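Local atomic coordinates of fatty Acyl-Adenylate Ligase (Escherichia coli, PDB entry 3PBK), a protein that belongs to the AMP-binding enzyme family of the ANL clan and holds 5'-O-[(S)-(dodecanoyloxy)(hydroxy)phosphoryl]adenosine in its ligand pocket. Residues A[357-362]-A[381-386]; A[363-368]-A[469-474]; A[408-413]-A[443-448]. All coordinates share one frame; numbering follows the deposited sequence.

Contact 1: residues A[357-362]-A[381-386]; sequences NEVDRD and STFVNC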
loop_
_atom_site.group_PDB
_atom_site.type_symbol
_atom_site.label_atom_id
_atom_site.label_comp_id
_atom_site.label_asym_id
_atom_site.label_seq_id
_atom_site.Cartn_x
_atom_site.Cartn_y
_atom_site.Cartn_z
ATOM N N ASN A 357 11.589 -11.518 15.743
ATOM C CA ASN A 357 11.607 -11.591 17.192
ATOM C C ASN A 357 10.450 -12.449 17.696
ATOM O O ASN A 357 9.285 -12.165 17.407
ATOM C CB ASN A 357 11.535 -10.202 17.821
ATOM C CG ASN A 357 11.726 -10.241 19.335
ATOM O OD1 ASN A 357 10.775 -10.067 20.103
ATOM N ND2 ASN A 357 12.958 -10.502 19.769
ATOM N N GLU A 358 10.768 -13.499 18.445
ATOM C CA GLU A 358 9.735 -14.361 19.004
ATOM C C GLU A 358 9.306 -13.888 20.381
ATOM O O GLU A 358 10.118 -13.361 21.151
ATOM C CB GLU A 358 10.215 -15.806 19.068
ATOM C CG GLU A 358 10.391 -16.425 17.710
ATOM C CD GLU A 358 11.087 -17.758 17.778
ATOM O OE1 GLU A 358 11.630 -18.077 18.861
ATOM O OE2 GLU A 358 11.091 -18.479 16.751
ATOM N N VAL A 359 8.028 -14.072 20.696
ATOM C CA VAL A 359 7.517 -13.618 21.982
ATOM C C VAL A 359 6.600 -14.656 22.614
ATOM O O VAL A 359 5.938 -15.408 21.902
ATOM C CB VAL A 359 6.749 -12.275 21.837
ATOM C CG1 VAL A 359 7.667 -11.172 21.289
ATOM C CG2 VAL A 359 5.523 -12.459 20.961
ATOM N N ASP A 360 6.574 -14.712 23.946
ATOM C CA ASP A 360 5.555 -15.494 24.642
ATOM C C ASP A 360 4.211 -14.888 24.238
ATOM O O ASP A 360 3.965 -13.702 24.470
ATOM C CB ASP A 360 5.750 -15.430 26.162
ATOM C CG ASP A 360 4.870 -16.427 26.924
ATOM O OD1 ASP A 360 3.723 -16.678 26.508
ATOM O OD2 ASP A 360 5.326 -16.961 27.958
ATOM N N ARG A 361 3.349 -15.678 23.612
ATOM C CA ARG A 361 2.099 -15.116 23.128
ATOM C C ARG A 361 1.176 -14.685 24.271
ATOM O O ARG A 361 0.553 -13.621 24.206
ATOM C CB ARG A 361 1.378 -16.047 22.145
ATOM C CG ARG A 361 -0.046 -15.597 21.888
ATOM C CD ARG A 361 -0.600 -16.029 20.556
ATOM N NE ARG A 361 -0.932 -17.453 20.468
ATOM C CZ ARG A 361 -1.734 -18.110 21.303
ATOM N NH1 ARG A 361 -2.280 -17.493 22.353
ATOM N NH2 ARG A 361 -1.967 -19.401 21.096
ATOM N N ASP A 362 1.104 -15.500 25.322
ATOM C CA ASP A 362 0.257 -15.190 26.477
ATOM C C ASP A 362 0.693 -13.911 27.208
ATOM O O ASP A 362 -0.140 -13.164 27.724
ATOM C CB ASP A 362 0.179 -16.391 27.428
ATOM C CG ASP A 362 -0.442 -17.610 26.768
ATOM O OD1 ASP A 362 -1.516 -17.459 26.133
ATOM O OD2 ASP A 362 0.145 -18.712 26.868
ATOM N N SER A 381 4.255 -15.970 19.380
ATOM C CA SER A 381 4.032 -15.220 18.155
ATOM C C SER A 381 5.387 -14.752 17.628
ATOM O O SER A 381 6.299 -14.466 18.416
ATOM C CB SER A 381 3.098 -14.024 18.392
ATOM O OG SER A 381 1.732 -14.406 18.402
ATOM N N THR A 382 5.519 -14.702 16.301
ATOM C CA THR A 382 6.732 -14.209 15.648
ATOM C C THR A 382 6.460 -12.881 14.963
ATOM O O THR A 382 5.523 -12.776 14.177
ATOM C CB THR A 382 7.211 -15.168 14.559
ATOM O OG1 THR A 382 7.467 -16.453 15.122
ATOM C CG2 THR A 382 8.478 -14.647 13.933
ATOM N N PHE A 383 7.273 -11.870 15.245
ATOM C CA PHE A 383 7.117 -10.580 14.578
ATOM C C PHE A 383 8.336 -10.227 13.734
ATOM O O PHE A 383 9.457 -10.565 14.086
ATOM C CB PHE A 383 6.791 -9.484 15.595
ATOM C CG PHE A 383 5.446 -9.650 16.226
ATOM C CD1 PHE A 383 4.293 -9.385 15.504
ATOM C CD2 PHE A 383 5.325 -10.104 17.529
ATOM C CE1 PHE A 383 3.042 -9.557 16.075
ATOM C CE2 PHE A 383 4.075 -10.282 18.109
ATOM C CZ PHE A 383 2.936 -10.007 17.385
ATOM N N VAL A 384 8.116 -9.566 12.609
ATOM C CA VAL A 384 9.222 -9.260 11.716
ATOM C C VAL A 384 9.854 -7.902 12.022
ATOM O O VAL A 384 9.161 -6.918 12.248
ATOM C CB VAL A 384 8.786 -9.347 10.244
ATOM C CG1 VAL A 384 9.900 -8.929 9.317
ATOM C CG2 VAL A 384 8.345 -10.753 9.922
ATOM N N ASN A 385 11.179 -7.870 12.057
ATOM C CA ASN A 385 11.934 -6.638 12.243
ATOM C C ASN A 385 11.730 -5.710 11.047
ATOM O O ASN A 385 12.071 -6.054 9.918
ATOM C CB ASN A 385 13.418 -6.974 12.424
ATOM C CG ASN A 385 14.255 -5.778 12.838
ATOM O OD1 ASN A 385 14.139 -4.686 12.274
ATOM N ND2 ASN A 385 15.127 -5.985 13.819
ATOM N N CYS A 386 11.175 -4.532 11.305
ATOM C CA CYS A 386 10.844 -3.585 10.244
ATOM C C CYS A 386 11.781 -2.388 10.216
ATOM O O CYS A 386 11.486 -1.389 9.575
ATOM C CB CYS A 386 9.398 -3.110 10.374
ATOM S SG CYS A 386 8.164 -4.366 9.927
#
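Strands 357-360 and 381-384 form a two-stranded antiparallel ribbon, their axes inclined at 148°, at the point where the first strand runs into helix 361-367. The backbone ladder has two hydrogen-bonded pairs enclosing one non-hydrogen-bonded pair. N357 and F383 bond both ways: N357 N reaches F383 O at 2.9 Å, almost along the carbonyl axis, whereas F383 N meets N357 O at 3.0 Å from above the carbonyl plane. V359 and S381 are also bonded both ways, less straight at the hydrogens, with S381 N in the carbonyl plane of V359 O at 3.1 Å. E358 and T382 sit between them, and E358 CA makes a CA-H...O contact with S381 O.

The apolar contact lies on the face that carries N357, V359, S381 and F383. With CG1 anti to the carbonyl carbon (chi1 -60°), V359 has CG2 in the crowded position between backbone N and carbonyl carbon, and this methyl comes to the edge of the F383 ring, 3.9 Å from CE2. Y447 of strand 444-449 packs on the same two residues. On the other face E358 and T382 lie side by side, pointing the same way.

D360, the N-cap residue, fastens the start of the helix, its OD1 accepting a weak bond from D362 N. The ribbon thus runs from helix 361-367 to C386, which touches the bound 1ZZ. Where strand turns into helix, R361 CD rests 3.6 Å from S381 OG.

Contact 2: residues A[363-368]-A[469-474]; sequences ILEYQG and NIWPQD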
loop_
_atom_site.group_PDB
_atom_site.type_symbol
_atom_site.label_atom_id
_atom_site.label_comp_id
_atom_site.label_asym_id
_atom_site.label_seq_id
_atom_site.Cartn_x
_atom_site.Cartn_y
_atom_site.Cartn_z
ATOM N N ILE A 363 1.991 -13.643 27.248
ATOM C CA ILE A 363 2.432 -12.407 27.869
ATOM C C ILE A 363 2.018 -11.181 27.045
ATOM O O ILE A 363 1.765 -10.108 27.581
ATOM C CB ILE A 363 3.936 -12.418 28.124
ATOM C CG1 ILE A 363 4.274 -13.535 29.100
ATOM C CG2 ILE A 363 4.390 -11.091 28.691
ATOM C CD1 ILE A 363 5.508 -13.261 29.884
ATOM N N LEU A 364 1.932 -11.355 25.737
ATOM C CA LEU A 364 1.497 -10.289 24.851
ATOM C C LEU A 364 -0.013 -10.038 24.990
ATOM O O LEU A 364 -0.465 -8.911 25.197
ATOM C CB LEU A 364 1.829 -10.677 23.409
ATOM C CG LEU A 364 1.644 -9.626 22.320
ATOM C CD1 LEU A 364 2.943 -8.878 22.152
ATOM C CD2 LEU A 364 1.211 -10.253 20.997
ATOM N N GLU A 365 -0.794 -11.103 24.873
ATOM C CA GLU A 365 -2.240 -10.992 24.944
ATOM C C GLU A 365 -2.712 -10.454 26.286
ATOM O O GLU A 365 -3.590 -9.600 26.327
ATOM C CB GLU A 365 -2.886 -12.347 24.643
ATOM C CG GLU A 365 -2.566 -12.835 23.236
ATOM C CD GLU A 365 -3.179 -14.189 22.872
ATOM O OE1 GLU A 365 -3.654 -14.938 23.770
ATOM O OE2 GLU A 365 -3.164 -14.501 21.656
ATOM N N TYR A 366 -2.115 -10.933 27.375
ATOM C CA TYR A 366 -2.614 -10.629 28.718
ATOM C C TYR A 366 -1.965 -9.415 29.403
ATOM O O TYR A 366 -2.592 -8.742 30.227
ATOM C CB TYR A 366 -2.525 -11.862 29.621
ATOM C CG TYR A 366 -3.563 -12.940 29.332
ATOM C CD1 TYR A 366 -3.284 -13.991 28.459
ATOM C CD2 TYR A 366 -4.813 -12.920 29.945
ATOM C CE1 TYR A 366 -4.225 -14.985 28.198
ATOM C CE2 TYR A 366 -5.756 -13.910 29.695
ATOM C CZ TYR A 366 -5.459 -14.944 28.818
ATOM O OH TYR A 366 -6.389 -15.935 28.555
ATOM N N GLN A 367 -0.720 -9.121 29.054
ATOM C CA GLN A 367 0.020 -8.058 29.739
ATOM C C GLN A 367 0.608 -7.026 28.776
ATOM O O GLN A 367 1.410 -6.176 29.169
ATOM C CB GLN A 367 1.114 -8.672 30.618
ATOM C CG GLN A 367 0.565 -9.716 31.575
ATOM C CD GLN A 367 1.642 -10.547 32.233
ATOM O OE1 GLN A 367 2.764 -10.076 32.442
ATOM N NE2 GLN A 367 1.306 -11.790 32.578
ATOM N N GLY A 368 0.196 -7.109 27.516
ATOM C CA GLY A 368 0.682 -6.205 26.492
ATOM C C GLY A 368 2.178 -5.938 26.495
ATOM O O GLY A 368 2.606 -4.802 26.308
ATOM N N ASN A 469 -6.140 -9.221 24.947
ATOM C CA ASN A 469 -6.256 -8.889 23.539
ATOM C C ASN A 469 -5.756 -10.041 22.690
ATOM O O ASN A 469 -4.741 -10.642 23.013
ATOM C CB ASN A 469 -5.417 -7.652 23.211
ATOM C CG ASN A 469 -5.560 -6.561 24.242
ATOM O OD1 ASN A 469 -6.657 -6.036 24.474
ATOM N ND2 ASN A 469 -4.444 -6.206 24.871
ATOM N N ILE A 470 -6.453 -10.339 21.599
ATOM C CA ILE A 470 -5.984 -11.346 20.653
ATOM C C ILE A 470 -5.777 -10.735 19.265
ATOM O O ILE A 470 -6.628 -9.992 18.785
ATOM C CB ILE A 470 -6.974 -12.523 20.573
ATOM C CG1 ILE A 470 -7.241 -13.063 21.974
ATOM C CG2 ILE A 470 -6.444 -13.630 19.671
ATOM C CD1 ILE A 470 -8.230 -14.204 22.013
ATOM N N TRP A 471 -4.648 -11.037 18.626
ATOM C CA TRP A 471 -4.410 -10.575 17.258
ATOM C C TRP A 471 -5.158 -11.394 16.210
ATOM O O TRP A 471 -4.818 -12.544 15.966
ATOM C CB TRP A 471 -2.917 -10.543 16.952
ATOM C CG TRP A 471 -2.285 -9.308 17.471
ATOM C CD1 TRP A 471 -1.810 -8.264 16.740
ATOM C CD2 TRP A 471 -2.099 -8.960 18.844
ATOM N NE1 TRP A 471 -1.324 -7.291 17.571
ATOM C CE2 TRP A 471 -1.490 -7.691 18.871
ATOM C CE3 TRP A 471 -2.375 -9.604 20.056
ATOM C CZ2 TRP A 471 -1.150 -7.050 20.061
ATOM C CZ3 TRP A 471 -2.033 -8.968 21.239
ATOM C CH2 TRP A 471 -1.426 -7.703 21.232
ATOM N N PRO A 472 -6.165 -10.786 15.563
ATOM C CA PRO A 472 -7.080 -11.497 14.666
ATOM C C PRO A 472 -6.338 -12.451 13.744
ATOM O O PRO A 472 -6.843 -13.528 13.450
ATOM C CB PRO A 472 -7.702 -10.360 13.853
ATOM C CG PRO A 472 -6.740 -9.220 14.006
ATOM C CD PRO A 472 -6.343 -9.334 15.428
ATOM N N GLN A 473 -5.143 -12.061 13.318
ATOM C CA GLN A 473 -4.353 -12.861 12.391
ATOM C C GLN A 473 -3.809 -14.156 12.995
ATOM O O GLN A 473 -3.477 -15.092 12.256
ATOM C CB GLN A 473 -3.197 -12.037 11.814
ATOM C CG GLN A 473 -2.098 -11.682 12.823
ATOM C CD GLN A 473 -2.135 -10.226 13.283
ATOM O OE1 GLN A 473 -3.205 -9.652 13.528
ATOM N NE2 GLN A 473 -0.954 -9.622 13.405
ATOM N N ASP A 474 -3.694 -14.204 14.322
ATOM C CA ASP A 474 -3.261 -15.418 15.013
ATOM C C ASP A 474 -4.359 -16.477 14.956
ATOM O O ASP A 474 -4.079 -17.677 14.949
ATOM C CB ASP A 474 -2.917 -15.129 16.472
ATOM C CG ASP A 474 -1.590 -14.416 16.631
ATOM O OD1 ASP A 474 -0.868 -14.279 15.617
ATOM O OD2 ASP A 474 -1.269 -13.991 17.772
#
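The carbonyl oxygen E365 O is gripped by one bond across the contact, a nearly straight one from N469 N at 2.9 Å (168° at the hydrogen), with the donor above the carbonyl plane. It ties the last turn of helix 361-367 to strand 468-470 of the β-hairpin 463-465/468-470, which, as in ANL enzymes generally, probably belongs to the small C-terminal domain.

The carboxylate of E365 is held as well, by two arginines: R468 pairs with OE1 and R361 with OE2. Its chain, extended beyond CG, carries OE2 to within 3.9 Å of I470 CG2. OE2 also stands 4.4 Å from D474 OD2, a like charge that the two arginines would be expected to offset.

The apolar half is a CH-pi contact. L364 has CG anti to its backbone N (chi1 -171°), which brings the side chain at about a right angle to W471. The indole presents one face of its six-membered ring; NE1, at its far side, gives a weak hydrogen bond to T456. L364 CD2 sits over that face, 3.7 Å from the ring centroid and 18° off the normal, with W471 CZ3 its closest atom at 3.5 Å.

Contact 3: residues A[408-413]-A[443-448]; sequences RVVGHI and GDLGYL. With 1ZZ (5'-O-[(S)-(dodecanoyloxy)(hydroxy)phosphoryl]adenosine), chain C.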
loop_
_atom_site.group_PDB
_atom_site.type_symbol
_atom_site.label_atom_id
_atom_site.label_comp_id
_atom_site.label_asym_id
_atom_site.label_seq_id
_atom_site.Cartn_x
_atom_site.Cartn_y
_atom_site.Cartn_z
ATOM N N ARG A 408 9.827 -3.141 24.514
ATOM C CA ARG A 408 9.081 -4.382 24.707
ATOM C C ARG A 408 7.652 -4.118 25.157
ATOM O O ARG A 408 6.875 -5.042 25.348
ATOM C CB ARG A 408 9.813 -5.350 25.652
ATOM C CG ARG A 408 11.266 -5.584 25.268
ATOM C CD ARG A 408 11.903 -6.717 26.040
ATOM N NE ARG A 408 12.006 -7.929 25.224
ATOM C CZ ARG A 408 13.152 -8.447 24.775
ATOM N NH1 ARG A 408 14.317 -7.863 25.072
ATOM N NH2 ARG A 408 13.136 -9.556 24.034
ATOM N N VAL A 409 7.292 -2.851 25.310
ATOM C CA VAL A 409 5.918 -2.515 25.647
ATOM C C VAL A 409 5.125 -2.183 24.384
ATOM O O VAL A 409 5.504 -1.290 23.633
ATOM C CB VAL A 409 5.868 -1.344 26.608
ATOM C CG1 VAL A 409 4.449 -0.870 26.757
ATOM C CG2 VAL A 409 6.421 -1.768 27.936
ATOM N N VAL A 410 4.040 -2.908 24.130
ATOM C CA VAL A 410 3.261 -2.664 22.927
ATOM C C VAL A 410 2.377 -1.446 23.125
ATOM O O VAL A 410 1.804 -1.280 24.198
ATOM C CB VAL A 410 2.394 -3.868 22.574
ATOM C CG1 VAL A 410 1.540 -3.574 21.352
ATOM C CG2 VAL A 410 3.271 -5.091 22.341
ATOM N N GLY A 411 2.292 -0.593 22.098
ATOM C CA GLY A 411 1.453 0.597 22.116
ATOM C C GLY A 411 1.295 1.212 20.733
ATOM O O GLY A 411 1.669 0.585 19.733
ATOM N N HIS A 412 0.747 2.434 20.681
ATOM C CA HIS A 412 0.517 3.181 19.428
ATOM C C HIS A 412 1.823 3.648 18.795
ATOM O O HIS A 412 2.573 4.400 19.408
ATOM C CB HIS A 412 -0.318 4.436 19.687
ATOM C CG HIS A 412 -1.665 4.171 20.289
ATOM N ND1 HIS A 412 -1.969 3.011 20.966
ATOM C CD2 HIS A 412 -2.778 4.943 20.352
ATOM C CE1 HIS A 412 -3.217 3.065 21.399
ATOM N NE2 HIS A 412 -3.729 4.230 21.043
ATOM N N ILE A 413 2.089 3.221 17.566
ATOM C CA ILE A 413 3.266 3.673 16.836
ATOM C C ILE A 413 3.107 5.126 16.375
ATOM O O ILE A 413 2.230 5.434 15.581
ATOM C CB ILE A 413 3.481 2.802 15.606
ATOM C CG1 ILE A 413 3.693 1.353 16.014
ATOM C CG2 ILE A 413 4.656 3.293 14.821
ATOM C CD1 ILE A 413 3.722 0.398 14.830
ATOM N N GLY A 443 -2.066 4.678 14.444
ATOM C CA GLY A 443 -3.132 3.729 14.676
ATOM C C GLY A 443 -2.655 2.301 14.507
ATOM O O GLY A 443 -3.459 1.379 14.352
ATOM N N ASP A 444 -1.340 2.116 14.533
ATOM C CA ASP A 444 -0.751 0.781 14.506
ATOM C C ASP A 444 -0.132 0.409 15.854
ATOM O O ASP A 444 0.402 1.265 16.574
ATOM C CB ASP A 444 0.322 0.673 13.423
ATOM C CG ASP A 444 -0.227 0.871 12.033
ATOM O OD1 ASP A 444 -1.435 0.643 11.828
ATOM O OD2 ASP A 444 0.558 1.251 11.140
ATOM N N LEU A 445 -0.200 -0.876 16.180
ATOM C CA LEU A 445 0.410 -1.386 17.393
ATOM C C LEU A 445 1.784 -1.977 17.109
ATOM O O LEU A 445 2.008 -2.616 16.076
ATOM C CB LEU A 445 -0.484 -2.440 18.027
ATOM C CG LEU A 445 -1.832 -1.960 18.540
ATOM C CD1 LEU A 445 -2.653 -3.164 18.993
ATOM C CD2 LEU A 445 -1.623 -0.975 19.660
ATOM N N GLY A 446 2.704 -1.761 18.038
ATOM C CA GLY A 446 4.048 -2.270 17.887
ATOM C C GLY A 446 4.869 -2.017 19.130
ATOM O O GLY A 446 4.346 -1.593 20.165
ATOM N N TYR A 447 6.164 -2.279 19.034
ATOM C CA TYR A 447 7.064 -2.045 20.149
ATOM C C TYR A 447 8.461 -1.917 19.569
ATOM O O TYR A 447 8.687 -2.326 18.425
ATOM C CB TYR A 447 6.995 -3.216 21.125
ATOM C CG TYR A 447 7.394 -4.540 20.506
ATOM C CD1 TYR A 447 6.488 -5.280 19.758
ATOM C CD2 TYR A 447 8.684 -5.053 20.667
ATOM C CE1 TYR A 447 6.844 -6.493 19.195
ATOM C CE2 TYR A 447 9.047 -6.267 20.102
ATOM C CZ TYR A 447 8.119 -6.975 19.367
ATOM O OH TYR A 447 8.454 -8.175 18.798
ATOM N N LEU A 448 9.389 -1.341 20.329
ATOM C CA LEU A 448 10.785 -1.305 19.898
ATOM C C LEU A 448 11.620 -2.366 20.610
ATOM O O LEU A 448 11.313 -2.771 21.727
ATOM C CB LEU A 448 11.409 0.072 20.142
ATOM C CG LEU A 448 11.204 1.222 19.148
ATOM C CD1 LEU A 448 11.019 0.680 17.754
ATOM C CD2 LEU A 448 10.037 2.095 19.540
HETATM P P 1ZZ C . -0.879 2.519 3.112
HETATM C C1 1ZZ C . 11.795 1.848 -4.613
HETATM N N1 1ZZ C . 1.188 -1.631 7.336
HETATM O O1 1ZZ C . 1.424 0.199 2.433
HETATM C C2 1ZZ C . 11.197 2.217 -3.282
HETATM N N2 1ZZ C . 3.230 -1.950 6.537
HETATM O O2 1ZZ C . 0.649 2.400 2.500
HETATM C C3 1ZZ C . 10.005 1.404 -2.784
HETATM N N3 1ZZ C . 1.370 -3.426 9.145
HETATM O O3 1ZZ C . -1.306 3.908 3.756
HETATM C C4 1ZZ C . 9.576 1.712 -1.338
HETATM N N4 1ZZ C . 3.404 -4.539 9.182
HETATM O O4 1ZZ C . -1.817 2.252 2.144
HETATM C C5 1ZZ C . 8.714 0.747 -0.516
HETATM N N5 1ZZ C . 5.144 -3.929 7.589
HETATM O O5 1ZZ C . -1.009 1.445 4.286
HETATM C C6 1ZZ C . 7.920 1.463 0.546
HETATM O O6 1ZZ C . -0.360 -0.283 6.374
HETATM C C7 1ZZ C . 7.641 0.815 1.878
HETATM O O7 1ZZ C . -1.237 -0.437 9.793
HETATM C C8 1ZZ C . 6.361 1.208 2.580
HETATM O O8 1ZZ C . -0.365 2.163 8.987
HETATM C C9 1ZZ C . 5.360 0.123 3.005
HETATM C C10 1ZZ C . 3.890 0.277 2.705
HETATM C C11 1ZZ C . 3.107 1.517 2.706
HETATM C C12 1ZZ C . 1.663 1.332 2.697
HETATM C C13 1ZZ C . -0.910 1.965 5.587
HETATM C C14 1ZZ C . -0.965 0.969 6.752
HETATM C C15 1ZZ C . -0.213 1.123 8.088
HETATM C C16 1ZZ C . -0.430 -0.211 8.667
HETATM C C17 1ZZ C . -0.188 -1.111 7.504
HETATM C C18 1ZZ C . 2.065 -1.223 6.420
HETATM C C19 1ZZ C . 3.039 -2.836 7.597
HETATM C C20 1ZZ C . 1.832 -2.672 8.082
HETATM C C21 1ZZ C . 2.203 -4.364 9.664
HETATM C C22 1ZZ C . 3.846 -3.754 8.107
#
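Strands 411-413 and 444-448 pair antiparallel but cross steeply, their axes at 102°, within the five-stranded antiparallel sheet that carries the TGD sequence of ANL enzymes into the ligand pocket. The tight part centres on two glycines. G411 N bonds to G446 O at 3.0 Å and G446 N returns to G411 O, while CA-H...O contacts from V410 and L445 reach the same two oxygens. Two residues on, past the non-hydrogen-bonded pair H412 and L445, I413 N meets D444 O at 2.8 Å, almost along the carbonyl axis. I413, with CG1 anti to its carbonyl carbon (chi1 -60°), lays its chain over the G446 backbone, CG1 3.8 Å from G446 N, and CD1 reaches D444 CB at 3.7 Å.

D444 turns its carboxylate to the ribose of 1ZZ. OD2 accepts from O8 at 2.5 Å and also bonds Y336; OD1 accepts from O7, so the carboxylate appears to take both ribose hydroxyls, the one at O7 less surely placed.

The other end is looser and partly exposed. There R408 N reaches L448 O at 3.2 Å, V409 points its CB away, and V410 CG2 comes obliquely to Y447 CD1 at 4.1 Å.

Strand 394-398 continues the sheet beside 411-416, and strand 452-458 beside 444-449. I413 and L448 touch both of these outer strands, and the Y447 ring lies nearly parallel to that of Y454.

How the contacts relate
From the N terminus, strand 356-360 and helix 361-367 come first, and contact 1 closes a short loop when strand 380-384 returns beside them. Contact 2 starts on the same helix before that loop is shut and finishes a hundred residues later at 469-474, so the two cross. Contact 3 follows contact 1 in series and lies wholly within the long span of contact 2. The three join side by side: N357 OD1 probably bonds Y447 OH, G368 O probably bonds V410 N, and S381 OG lies against D474 OD2. Ribbon, antiparallel sheet and hairpin thus meet around helix 361-367, beside the ligand pocket.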